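PDB 4EWP: 3-oxoacyl-[acyl-carrier-protein] synthase 3 from Micrococcus luteus NCTC 2665, which probably catalyses the first condensation of fatty acid synthesis, joining an acetyl group from acetyl-CoA to two carbons from malonyl-ACP. Local coordinates for residues V19-P24 and I312-H317; V89-F94 and G149-S154; A121-Y126 and N306-S311; A271-Q276 and V296-I301; A277-I282 and D300-G305. All blocks are in the same frame, centred on the assembly; numbering follows the deposited sequence.

Interaction 1 of 5, residues V19-P24 and I312-H317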
# COMPACT_ATOMS: atom_id res chain seq x y z
N VAL A 19 -2.94 19.00 11.15
CA VAL A 19 -3.30 18.74 9.77
C VAL A 19 -2.57 19.70 8.83
O VAL A 19 -2.37 20.88 9.15
CB VAL A 19 -4.83 18.78 9.55
CG1 VAL A 19 -5.42 20.10 10.03
CG2 VAL A 19 -5.17 18.51 8.08
N GLY A 20 -2.15 19.19 7.68
CA GLY A 20 -1.39 19.96 6.72
C GLY A 20 -1.99 19.77 5.35
O GLY A 20 -2.70 18.80 5.10
N ALA A 21 -1.72 20.71 4.45
CA ALA A 21 -2.36 20.75 3.15
C ALA A 21 -1.41 21.22 2.06
O ALA A 21 -0.54 22.06 2.30
CB ALA A 21 -3.59 21.68 3.20
N TYR A 22 -1.56 20.66 0.87
CA TYR A 22 -0.95 21.24 -0.31
C TYR A 22 -2.02 21.31 -1.40
O TYR A 22 -2.64 20.30 -1.75
CB TYR A 22 0.26 20.42 -0.80
CG TYR A 22 1.00 21.09 -1.93
CD1 TYR A 22 0.53 21.02 -3.25
CD2 TYR A 22 2.17 21.79 -1.70
CE1 TYR A 22 1.22 21.64 -4.30
CE2 TYR A 22 2.86 22.41 -2.73
CZ TYR A 22 2.38 22.34 -4.02
OH TYR A 22 3.08 22.97 -5.02
N ARG A 23 -2.23 22.52 -1.91
CA ARG A 23 -3.21 22.77 -2.95
C ARG A 23 -2.52 23.43 -4.13
O ARG A 23 -2.00 24.53 -4.00
CB ARG A 23 -4.29 23.73 -2.44
CG ARG A 23 -5.20 23.14 -1.38
CD ARG A 23 -6.31 24.11 -1.05
NE ARG A 23 -7.03 23.73 0.16
CZ ARG A 23 -8.10 22.95 0.17
NH1 ARG A 23 -8.59 22.46 -0.98
NH2 ARG A 23 -8.71 22.65 1.32
N PRO A 24 -2.52 22.76 -5.29
CA PRO A 24 -2.01 23.38 -6.51
C PRO A 24 -2.68 24.72 -6.76
O PRO A 24 -3.87 24.86 -6.49
CB PRO A 24 -2.40 22.37 -7.59
CG PRO A 24 -2.38 21.04 -6.86
CD PRO A 24 -2.93 21.36 -5.49
N ILE A 312 -10.37 14.37 2.40
CA ILE A 312 -10.81 14.63 3.77
C ILE A 312 -9.87 15.53 4.57
O ILE A 312 -10.32 16.50 5.18
CB ILE A 312 -11.09 13.33 4.52
CG1 ILE A 312 -12.36 12.68 3.95
CG2 ILE A 312 -11.24 13.59 6.02
CD1 ILE A 312 -12.61 11.25 4.46
N PRO A 313 -8.56 15.22 4.57
CA PRO A 313 -7.68 16.14 5.32
C PRO A 313 -7.66 17.54 4.72
O PRO A 313 -7.58 18.51 5.48
CB PRO A 313 -6.29 15.47 5.24
CG PRO A 313 -6.38 14.48 4.08
CD PRO A 313 -7.83 14.07 3.99
N LEU A 314 -7.75 17.66 3.39
CA LEU A 314 -7.84 18.98 2.77
C LEU A 314 -9.07 19.75 3.29
O LEU A 314 -8.98 20.93 3.62
CB LEU A 314 -7.88 18.90 1.24
CG LEU A 314 -6.56 18.70 0.49
CD1 LEU A 314 -6.82 18.61 -1.01
CD2 LEU A 314 -5.58 19.85 0.79
N ALA A 315 -10.21 19.06 3.36
CA ALA A 315 -11.46 19.69 3.79
C ALA A 315 -11.39 20.01 5.28
O ALA A 315 -11.90 21.04 5.73
CB ALA A 315 -12.64 18.78 3.51
N MET A 316 -10.75 19.13 6.05
CA MET A 316 -10.58 19.35 7.48
C MET A 316 -9.75 20.60 7.69
O MET A 316 -10.06 21.45 8.55
CB MET A 316 -9.88 18.17 8.13
CG MET A 316 -9.72 18.32 9.62
SD MET A 316 -8.63 17.07 10.30
CE MET A 316 -9.57 15.58 9.96
N HIS A 317 -8.68 20.71 6.91
CA HIS A 317 -7.79 21.86 6.96
C HIS A 317 -8.55 23.15 6.67
O HIS A 317 -8.37 24.16 7.37
CB HIS A 317 -6.64 21.67 5.97
CG HIS A 317 -5.62 22.76 6.00
ND1 HIS A 317 -5.78 23.95 5.32
CD2 HIS A 317 -4.39 22.83 6.58
CE1 HIS A 317 -4.71 24.71 5.50
NE2 HIS A 317 -3.85 24.05 6.26
O HOH W 1 -7.31 24.92 3.23
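With its CG anti to the backbone N (chi1 -177°), H317 turns its imidazole toward strand 13-22, its face against the A21 methyl; R23, its CG beside the backbone N and its chain extended from CG to NE, runs out past L314. The methyl carbon A21 CB stands over the middle of the H317 ring, 3.6 Å from the centroid and 10° off the normal, a CH-pi contact over the face. The same methyl meets L314 CD2 at 3.6 Å, so the leucine and the imidazole flank it. At the ring edge, in plane, lies V19 O, while V19 CG2 reaches P313 O at 3.5 Å. Strand and helix run nearly crosswise, at 106°, and this is the thiolase-fold layering in which helix 311-322, buried between the two sheets, packs against the N-terminal one. A water links the polar ends: it accepts from R23 NH2 at 3.3 Å and lies 2.8 Å from H317 ND1; on the far side of the ring H317 NE2 bonds to E72. L314 CD2 covers one face of the R23 guanidinium, 4.0 Å above its plane, and R23 NH1 forms a salt bridge with D300. An alanine in place of R23 would probably leave D300 without this partner and uncover L314 CD2.

Interaction 2 of 5, residues V89-F94 and G149-S154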
# COMPACT_ATOMS: atom_id res chain seq x y z
N VAL A 89 1.76 6.71 3.18
CA VAL A 89 1.32 7.53 2.06
C VAL A 89 0.23 6.79 1.30
O VAL A 89 0.43 5.69 0.78
CB VAL A 89 2.46 7.88 1.11
CG1 VAL A 89 1.89 8.45 -0.19
CG2 VAL A 89 3.44 8.84 1.78
N SER A 90 -0.95 7.39 1.26
CA SER A 90 -2.07 6.75 0.61
C SER A 90 -2.30 7.39 -0.75
O SER A 90 -2.74 8.53 -0.82
CB SER A 90 -3.29 6.84 1.50
OG SER A 90 -4.43 6.50 0.75
N THR A 91 -1.98 6.66 -1.81
CA THR A 91 -2.04 7.20 -3.17
C THR A 91 -2.14 6.07 -4.18
O THR A 91 -1.65 4.97 -3.94
CB THR A 91 -0.76 7.99 -3.50
OG1 THR A 91 -0.85 8.53 -4.82
CG2 THR A 91 0.46 7.09 -3.45
N VAL A 92 -2.74 6.34 -5.34
CA VAL A 92 -2.76 5.37 -6.44
C VAL A 92 -2.21 5.97 -7.71
O VAL A 92 -2.34 5.38 -8.78
CB VAL A 92 -4.20 4.87 -6.75
CG1 VAL A 92 -4.79 4.14 -5.56
CG2 VAL A 92 -5.11 6.04 -7.19
N THR A 93 -1.59 7.14 -7.63
CA THR A 93 -1.18 7.82 -8.86
C THR A 93 0.33 8.00 -9.00
O THR A 93 0.80 8.55 -9.99
CB THR A 93 -1.91 9.19 -9.04
OG1 THR A 93 -1.90 9.92 -7.80
CG2 THR A 93 -3.33 8.97 -9.45
N PHE A 94 1.09 7.54 -8.02
CA PHE A 94 2.55 7.58 -8.13
C PHE A 94 2.95 6.58 -9.22
O PHE A 94 2.67 5.39 -9.10
CB PHE A 94 3.17 7.23 -6.78
CG PHE A 94 4.67 7.39 -6.71
CD1 PHE A 94 5.48 6.31 -6.34
CD2 PHE A 94 5.28 8.61 -6.96
CE1 PHE A 94 6.86 6.46 -6.22
CE2 PHE A 94 6.66 8.76 -6.85
CZ PHE A 94 7.45 7.69 -6.48
N GLY A 149 -2.68 11.61 2.48
CA GLY A 149 -3.54 11.22 1.37
C GLY A 149 -3.14 12.14 0.24
O GLY A 149 -3.16 13.36 0.42
N VAL A 150 -2.76 11.59 -0.91
CA VAL A 150 -2.19 12.42 -1.98
C VAL A 150 -2.41 11.80 -3.35
O VAL A 150 -2.29 10.59 -3.51
CB VAL A 150 -0.68 12.73 -1.73
CG1 VAL A 150 0.11 11.45 -1.45
CG2 VAL A 150 -0.06 13.49 -2.90
N GLU A 151 -2.75 12.62 -4.33
CA GLU A 151 -3.04 12.12 -5.67
C GLU A 151 -2.75 13.18 -6.71
O GLU A 151 -3.03 14.37 -6.51
CB GLU A 151 -4.53 11.75 -5.80
CG GLU A 151 -5.08 10.75 -4.78
CD GLU A 151 -4.69 9.32 -5.05
OE1 GLU A 151 -3.75 9.08 -5.83
OE2 GLU A 151 -5.32 8.41 -4.48
N ARG A 152 -2.20 12.76 -7.84
CA ARG A 152 -2.28 13.58 -9.03
C ARG A 152 -3.19 12.83 -10.00
O ARG A 152 -2.73 12.20 -10.96
CB ARG A 152 -0.89 13.88 -9.64
CG ARG A 152 -0.96 15.00 -10.72
CD ARG A 152 0.39 15.63 -11.04
NE ARG A 152 1.30 14.69 -11.68
CZ ARG A 152 2.59 14.93 -11.93
NH1 ARG A 152 3.14 16.09 -11.59
NH2 ARG A 152 3.33 13.99 -12.50
N LEU A 153 -4.48 12.88 -9.72
CA LEU A 153 -5.49 12.17 -10.50
C LEU A 153 -5.52 12.64 -11.95
O LEU A 153 -5.96 11.90 -12.83
CB LEU A 153 -6.88 12.39 -9.89
CG LEU A 153 -7.15 11.80 -8.51
CD1 LEU A 153 -8.45 12.32 -7.96
CD2 LEU A 153 -7.20 10.27 -8.60
N SER A 154 -5.07 13.86 -12.20
CA SER A 154 -5.10 14.38 -13.56
C SER A 154 -4.21 13.53 -14.48
O SER A 154 -4.35 13.57 -15.70
CB SER A 154 -4.73 15.86 -13.61
OG SER A 154 -3.47 16.09 -12.99
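S90 and G149 pair as neighbours in parallel strands, and V150 N donates to S90 O over 3.1 Å at 164°, the one backbone bond between the two segments. Beyond it the chains part, and the side chain of E151 fills in for the missing ladder. Its chain bends at CG (chi2 -77°), bringing the carboxylate back to the turn at 91-93. There E151 OE1 takes V92 N at 3.0 Å, almost straight at 169°, on the syn side of the carboxylate, and T93 OG1 at 2.8 Å, nearly along the C-O bond. T93 OG1 works both ways: it gives its proton to E151 OE1 and accepts R152 N at 2.9 Å. The hydroxyl of T91 lies 2.8 Å from V150 O and 3.1 Å from E151 OE1, and its single proton could go to either. Donation from V92 N and the T93 hydroxyl would probably favour the charged carboxylate, buried though it is. A leucine in place of E151 would probably leave V92 N and the T93 hydroxyl without their acceptor and let the turn shift. On the apolar side V89 CG1 touches V150 CG1 at 3.7 Å. Strands 116-120 and 170-180 carry the sheet onward on either side of this pair, helix 62-76 lays V62 against T91, T93 and V150, and V92 packs on T98 of the second subunit.

Interaction 3 of 5, residues A121-Y126 and N306-S311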
# COMPACT_ATOMS: atom_id res chain seq x y z
N ALA A 121 -5.88 2.09 -1.25
CA ALA A 121 -7.26 1.99 -0.79
C ALA A 121 -8.08 3.14 -1.36
O ALA A 121 -9.06 3.63 -0.74
CB ALA A 121 -7.32 1.96 0.72
N ALA A 122 -7.67 3.59 -2.54
CA ALA A 122 -8.45 4.54 -3.31
C ALA A 122 -8.84 5.75 -2.47
O ALA A 122 -8.03 6.24 -1.65
CB ALA A 122 -9.71 3.85 -3.87
N CYS A 123 -10.08 6.22 -2.65
CA CYS A 123 -10.56 7.42 -1.95
C CYS A 123 -10.77 7.16 -0.46
O CYS A 123 -10.92 8.10 0.31
CB CYS A 123 -11.88 7.94 -2.57
SG CYS A 123 -11.80 8.20 -4.36
N ALA A 124 -10.78 5.89 -0.05
CA ALA A 124 -10.88 5.60 1.38
C ALA A 124 -9.48 5.59 2.00
O ALA A 124 -9.32 5.34 3.19
CB ALA A 124 -11.59 4.27 1.63
N GLY A 125 -8.48 5.89 1.17
CA GLY A 125 -7.08 5.72 1.56
C GLY A 125 -6.63 6.48 2.80
O GLY A 125 -5.84 5.97 3.61
N TYR A 126 -7.11 7.71 2.97
CA TYR A 126 -6.75 8.47 4.16
C TYR A 126 -7.36 7.85 5.42
O TYR A 126 -6.69 7.72 6.43
CB TYR A 126 -7.14 9.92 4.01
CG TYR A 126 -7.32 10.65 5.32
CD1 TYR A 126 -8.56 10.74 5.92
CD2 TYR A 126 -6.24 11.26 5.95
CE1 TYR A 126 -8.74 11.40 7.10
CE2 TYR A 126 -6.40 11.94 7.14
CZ TYR A 126 -7.66 12.01 7.70
OH TYR A 126 -7.86 12.67 8.89
N ASN A 306 -12.81 16.78 -6.69
CA ASN A 306 -12.66 15.53 -5.95
C ASN A 306 -11.19 15.09 -5.99
O ASN A 306 -10.68 14.68 -7.04
CB ASN A 306 -13.58 14.48 -6.57
CG ASN A 306 -13.43 13.09 -5.95
OD1 ASN A 306 -12.43 12.77 -5.31
ND2 ASN A 306 -14.44 12.24 -6.17
N THR A 307 -10.51 15.20 -4.85
CA THR A 307 -9.09 14.87 -4.74
C THR A 307 -8.83 13.52 -4.06
O THR A 307 -7.75 13.28 -3.50
CB THR A 307 -8.31 15.95 -3.98
OG1 THR A 307 -8.82 16.08 -2.65
CG2 THR A 307 -8.40 17.29 -4.70
N SER A 308 -9.83 12.64 -4.09
CA SER A 308 -9.65 11.27 -3.62
C SER A 308 -9.10 11.22 -2.18
O SER A 308 -9.67 11.83 -1.28
CB SER A 308 -8.76 10.49 -4.60
OG SER A 308 -8.97 9.09 -4.48
N ALA A 309 -8.01 10.48 -1.98
CA ALA A 309 -7.43 10.30 -0.64
C ALA A 309 -7.10 11.62 0.06
O ALA A 309 -7.18 11.73 1.28
CB ALA A 309 -6.18 9.41 -0.70
N ALA A 310 -6.74 12.63 -0.73
CA ALA A 310 -6.43 13.94 -0.21
C ALA A 310 -7.68 14.62 0.34
O ALA A 310 -7.58 15.57 1.14
CB ALA A 310 -5.83 14.80 -1.32
N SER A 311 -8.85 14.17 -0.10
CA SER A 311 -10.04 15.01 0.06
C SER A 311 -10.40 15.36 1.51
O SER A 311 -10.67 16.52 1.82
CB SER A 311 -11.25 14.42 -0.68
OG SER A 311 -11.98 13.53 0.12
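C123, the predicted nucleophile, sits in the turn just ahead of helix 125-138, and S308 of the loop that follows the predicted catalytic N306 comes up against it, CA to CA at 4.3 Å. The serine hydroxyl is turned to the cysteine because OG lies anti to the backbone N (chi1 -158°), and S308 OG comes within 3.4 Å of C123 CA. Next to it A309 presses its methyl toward the start of the helix: A309 CB is 3.8 Å from A122 O and 4.4 Å from G125 CA, where a side chain on G125 would crowd this methyl and run into A122 O. A309 O in turn meets Y126 CB at 3.3 Å, while the tyrosine hydroxyl runs on to bond with Q333. The loop is shaped by N306 itself: S308 N donates to N306 OD1 over 2.9 Å, nearly along the C=O axis, closing an Asx turn. H275 lies against both C123 and N306, and S311 OG hydrogen-bonds to H275 ND1, a second-shell hold on the imidazole. Cysteine at a helix start, with histidine and asparagine brought in by loops from the other half, is the Cys-His-Asn triad of the FabH condensing enzymes.

Interaction 4 of 5, residues A271-Q276 and V296-I301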
# COMPACT_ATOMS: atom_id res chain seq x y z
N ALA A 271 -18.44 18.75 13.41
CA ALA A 271 -18.30 18.75 11.96
C ALA A 271 -18.53 17.38 11.35
O ALA A 271 -18.35 16.35 12.00
CB ALA A 271 -16.91 19.28 11.56
N PHE A 272 -18.93 17.39 10.08
CA PHE A 272 -19.10 16.18 9.30
C PHE A 272 -18.23 16.34 8.06
O PHE A 272 -18.43 17.25 7.27
CB PHE A 272 -20.57 16.00 8.90
CG PHE A 272 -20.80 14.90 7.91
CD1 PHE A 272 -20.20 13.66 8.07
CD2 PHE A 272 -21.62 15.10 6.80
CE1 PHE A 272 -20.41 12.63 7.15
CE2 PHE A 272 -21.84 14.10 5.88
CZ PHE A 272 -21.23 12.85 6.05
N ILE A 273 -17.23 15.47 7.93
CA ILE A 273 -16.28 15.62 6.84
C ILE A 273 -16.26 14.38 5.98
O ILE A 273 -15.37 13.53 6.12
CB ILE A 273 -14.87 15.91 7.36
CG1 ILE A 273 -14.92 16.97 8.47
CG2 ILE A 273 -13.99 16.38 6.20
CD1 ILE A 273 -13.62 17.16 9.21
N PRO A 274 -17.24 14.25 5.08
CA PRO A 274 -17.15 13.08 4.20
C PRO A 274 -16.13 13.34 3.10
O PRO A 274 -15.86 14.48 2.73
CB PRO A 274 -18.57 12.97 3.62
CG PRO A 274 -19.06 14.40 3.61
CD PRO A 274 -18.45 15.05 4.83
N HIS A 275 -15.56 12.26 2.59
CA HIS A 275 -14.83 12.32 1.35
C HIS A 275 -15.61 13.17 0.34
O HIS A 275 -16.83 13.00 0.19
CB HIS A 275 -14.67 10.90 0.85
CG HIS A 275 -14.39 10.80 -0.61
ND1 HIS A 275 -13.33 11.43 -1.21
CD2 HIS A 275 -15.04 10.13 -1.60
CE1 HIS A 275 -13.33 11.16 -2.50
NE2 HIS A 275 -14.36 10.38 -2.76
N GLN A 276 -14.91 14.07 -0.35
CA GLN A 276 -15.53 15.03 -1.27
C GLN A 276 -15.79 14.43 -2.66
O GLN A 276 -15.13 14.79 -3.64
CB GLN A 276 -14.65 16.28 -1.41
CG GLN A 276 -14.45 17.05 -0.10
CD GLN A 276 -15.75 17.63 0.46
OE1 GLN A 276 -16.29 18.60 -0.07
NE2 GLN A 276 -16.26 17.03 1.54
N VAL A 296 -21.04 21.60 11.15
CA VAL A 296 -20.48 22.16 9.93
C VAL A 296 -20.18 21.03 8.95
O VAL A 296 -19.45 20.10 9.28
CB VAL A 296 -19.18 22.94 10.24
CG1 VAL A 296 -18.60 23.54 8.97
CG2 VAL A 296 -19.44 24.02 11.28
N VAL A 297 -20.75 21.12 7.75
CA VAL A 297 -20.51 20.14 6.70
C VAL A 297 -19.41 20.60 5.72
O VAL A 297 -19.53 21.67 5.12
CB VAL A 297 -21.80 19.85 5.92
CG1 VAL A 297 -21.54 18.93 4.75
CG2 VAL A 297 -22.86 19.27 6.85
N ALA A 298 -18.35 19.80 5.58
CA ALA A 298 -17.29 20.11 4.61
C ALA A 298 -17.81 20.08 3.16
O ALA A 298 -18.39 19.09 2.72
CB ALA A 298 -16.13 19.13 4.76
N ARG A 299 -17.58 21.15 2.42
CA ARG A 299 -17.96 21.19 1.00
C ARG A 299 -16.83 21.73 0.13
O ARG A 299 -17.07 22.36 -0.90
CB ARG A 299 -19.22 22.03 0.78
CG ARG A 299 -20.43 21.55 1.55
CD ARG A 299 -21.69 22.33 1.19
NE ARG A 299 -22.67 22.18 2.26
CZ ARG A 299 -23.60 21.24 2.26
NH1 ARG A 299 -23.67 20.42 1.24
NH2 ARG A 299 -24.45 21.13 3.27
N ASP A 300 -15.59 21.49 0.55
CA ASP A 300 -14.42 21.90 -0.21
C ASP A 300 -14.50 21.55 -1.71
O ASP A 300 -13.90 22.24 -2.54
CB ASP A 300 -13.17 21.24 0.39
CG ASP A 300 -11.89 21.92 -0.04
OD1 ASP A 300 -11.91 23.13 -0.33
OD2 ASP A 300 -10.85 21.23 -0.08
N ILE A 301 -15.22 20.49 -2.05
CA ILE A 301 -15.31 20.02 -3.44
C ILE A 301 -15.62 21.12 -4.47
O ILE A 301 -15.17 21.04 -5.62
CB ILE A 301 -16.35 18.89 -3.59
CG1 ILE A 301 -16.10 18.09 -4.87
CG2 ILE A 301 -17.76 19.45 -3.59
CD1 ILE A 301 -17.25 17.19 -5.25
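Q276 reaches across to the loop at 298-301 with both ends of its amide, just past the point where strands 269-274 and 296-297 lie side by side. The two strands are parallel and connected through helix 279-288, a beta-alpha-beta unit in the C-terminal half of the thiolase fold. Their backbone ladder is short: F272 N donates to V296 O, and A298 N to F272 O, at 2.9 and 3.1 Å. Above one face of this pair the side chains of F272 and V297 stand together, CD2 of the ring 4.3 Å from V297 CG1, with P274 CD over the centre of one face of the phenyl and F285 meeting it edge-to-face. Past the paired residues, I273 CG2 abuts A298 CB at 3.8 Å, and helix 311-322 covers both through A315. The Q276 chain, bent at CG (chi2 -64°), puts its amide between P274 O, A298 O and I301 N. Its NE2 gives one bond to P274 O within its own segment, close to the amide plane, and another to A298 O at 3.2 Å, arriving well above that carbonyl's plane, 70° out. The CB of Q276 lies 3.8 Å from I301 CB, apolar against apolar, and its backbone N is held by S311, next to H275, the predicted catalytic histidine. Beyond, D300 also pairs with R318. At the far end of the amide, Q276 OE1 accepts I301 N at 2.9 Å, in the carbonyl plane and on a lone pair.

Interaction 5 of 5, residues A277-I282 and D300-G305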
# COMPACT_ATOMS: atom_id res chain seq x y z
N ALA A 277 -16.74 13.51 -2.73
CA ALA A 277 -16.97 12.76 -3.95
C ALA A 277 -17.81 13.56 -4.95
O ALA A 277 -17.57 13.53 -6.17
CB ALA A 277 -17.66 11.43 -3.62
N ASN A 278 -18.77 14.31 -4.42
CA ASN A 278 -19.80 14.92 -5.24
C ASN A 278 -20.74 15.71 -4.34
O ASN A 278 -21.19 15.21 -3.31
CB ASN A 278 -20.54 13.80 -5.96
CG ASN A 278 -21.61 14.31 -6.85
OD1 ASN A 278 -22.61 14.84 -6.39
ND2 ASN A 278 -21.44 14.12 -8.16
N MET A 279 -21.03 16.96 -4.69
CA MET A 279 -21.84 17.79 -3.80
C MET A 279 -23.19 17.12 -3.53
O MET A 279 -23.71 17.16 -2.41
CB MET A 279 -22.07 19.18 -4.36
CG MET A 279 -22.69 20.13 -3.36
SD MET A 279 -21.51 20.58 -2.09
CE MET A 279 -20.63 21.88 -2.95
N ARG A 280 -23.75 16.52 -4.57
CA ARG A 280 -25.01 15.80 -4.45
C ARG A 280 -24.90 14.66 -3.43
O ARG A 280 -25.79 14.45 -2.59
CB ARG A 280 -25.44 15.30 -5.83
CG ARG A 280 -26.64 14.37 -5.81
CD ARG A 280 -27.87 15.03 -5.20
NE ARG A 280 -29.06 14.18 -5.27
CZ ARG A 280 -29.73 13.74 -4.20
NH1 ARG A 280 -29.33 14.09 -2.99
NH2 ARG A 280 -30.79 12.97 -4.34
N ILE A 281 -23.80 13.91 -3.50
CA ILE A 281 -23.57 12.87 -2.49
C ILE A 281 -23.45 13.47 -1.08
O ILE A 281 -24.07 12.98 -0.13
CB ILE A 281 -22.34 12.02 -2.81
CG1 ILE A 281 -22.65 11.07 -3.98
CG2 ILE A 281 -21.93 11.22 -1.58
CD1 ILE A 281 -21.46 10.28 -4.48
N ILE A 282 -22.64 14.52 -0.95
CA ILE A 282 -22.45 15.18 0.34
C ILE A 282 -23.78 15.64 0.95
O ILE A 282 -24.07 15.34 2.12
CB ILE A 282 -21.51 16.39 0.24
CG1 ILE A 282 -20.12 15.97 -0.23
CG2 ILE A 282 -21.40 17.11 1.58
CD1 ILE A 282 -19.19 17.15 -0.47
N ASP A 300 -15.59 21.49 0.55
CA ASP A 300 -14.42 21.90 -0.21
C ASP A 300 -14.50 21.55 -1.71
O ASP A 300 -13.90 22.24 -2.54
CB ASP A 300 -13.17 21.24 0.39
CG ASP A 300 -11.89 21.92 -0.04
OD1 ASP A 300 -11.91 23.13 -0.33
OD2 ASP A 300 -10.85 21.23 -0.08
N ILE A 301 -15.22 20.49 -2.05
CA ILE A 301 -15.31 20.02 -3.44
C ILE A 301 -15.62 21.12 -4.47
O ILE A 301 -15.17 21.04 -5.62
CB ILE A 301 -16.35 18.89 -3.59
CG1 ILE A 301 -16.10 18.09 -4.87
CG2 ILE A 301 -17.76 19.45 -3.59
CD1 ILE A 301 -17.25 17.19 -5.25
N ALA A 302 -16.38 22.15 -4.08
CA ALA A 302 -16.76 23.22 -5.01
C ALA A 302 -15.57 23.93 -5.64
O ALA A 302 -15.64 24.35 -6.80
CB ALA A 302 -17.68 24.23 -4.32
N ASP A 303 -14.49 24.08 -4.87
CA ASP A 303 -13.30 24.80 -5.35
C ASP A 303 -12.12 23.88 -5.60
O ASP A 303 -11.22 24.23 -6.37
CB ASP A 303 -12.88 25.87 -4.34
CG ASP A 303 -14.02 26.79 -3.96
OD1 ASP A 303 -14.41 27.62 -4.80
OD2 ASP A 303 -14.54 26.66 -2.83
N ALA A 304 -12.10 22.72 -4.96
CA ALA A 304 -10.96 21.82 -5.07
C ALA A 304 -11.21 20.68 -6.04
O ALA A 304 -10.27 20.05 -6.53
CB ALA A 304 -10.60 21.27 -3.71
N GLY A 305 -12.49 20.40 -6.32
CA GLY A 305 -12.85 19.19 -7.03
C GLY A 305 -12.66 17.98 -6.13
O GLY A 305 -12.38 18.13 -4.94
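I301 meets the start of helix 279-288 with both of its branches. Its CD1 presses on the backbone ahead of the helix, 3.4 Å from N278 N and 3.7 Å from A277 C, while its CG2 faces the side chains beyond: M279 CE at 3.8 Å and I282 CD1 at 4.1 Å. The methionine reaches there because its chain folds back twice (chi2 72°, chi3 82°), laying its methyl obliquely across the isoleucine and also 4.0 Å from A302 CB. I282 and I301 slide past one another in opposite directions. One layer out, N278 fixes the helix start as its N-cap: OD1 accepts I281 N at 3.3 Å, tilted from the carbonyl plane, and, weakly, R280 N. On the other side the short helix 301-304 begins with D300 O accepting D303 N and A304 N, and ends with G305 N on I301 O, G305 having positive phi. R318 on helix 311-322 also binds D303, and A277 O has a weak bond from N306 ND2. Such apolar contacts join the first turn of helix 279-288, in the region predicted to bind ACP, to helix 301-304, which leads into N306, the predicted catalytic asparagine of the FabH active site.

How the interactions relate
Interaction 3 lies about 2 Å from the chain's centre, and the others surround it, their centres 8 to 13 Å from it. Interactions 1 and 2 belong to the N-terminal sheet, through strands 13-22, 86-90 and 144-152; interaction 4 belongs to the C-terminal sheet, and interaction 5, its centre about 8 Å away, shares D300 and I301 with it. Along the chain interaction 1 spans all the others, and interactions 2 and 3 have alternating segments. Helix 311-322, used by interaction 1, runs between the two halves and touches interactions 3 and 4. Interactions 3 and 4 bring C123, from the first half, next to H275 and N306, from the second, forming the predicted active site.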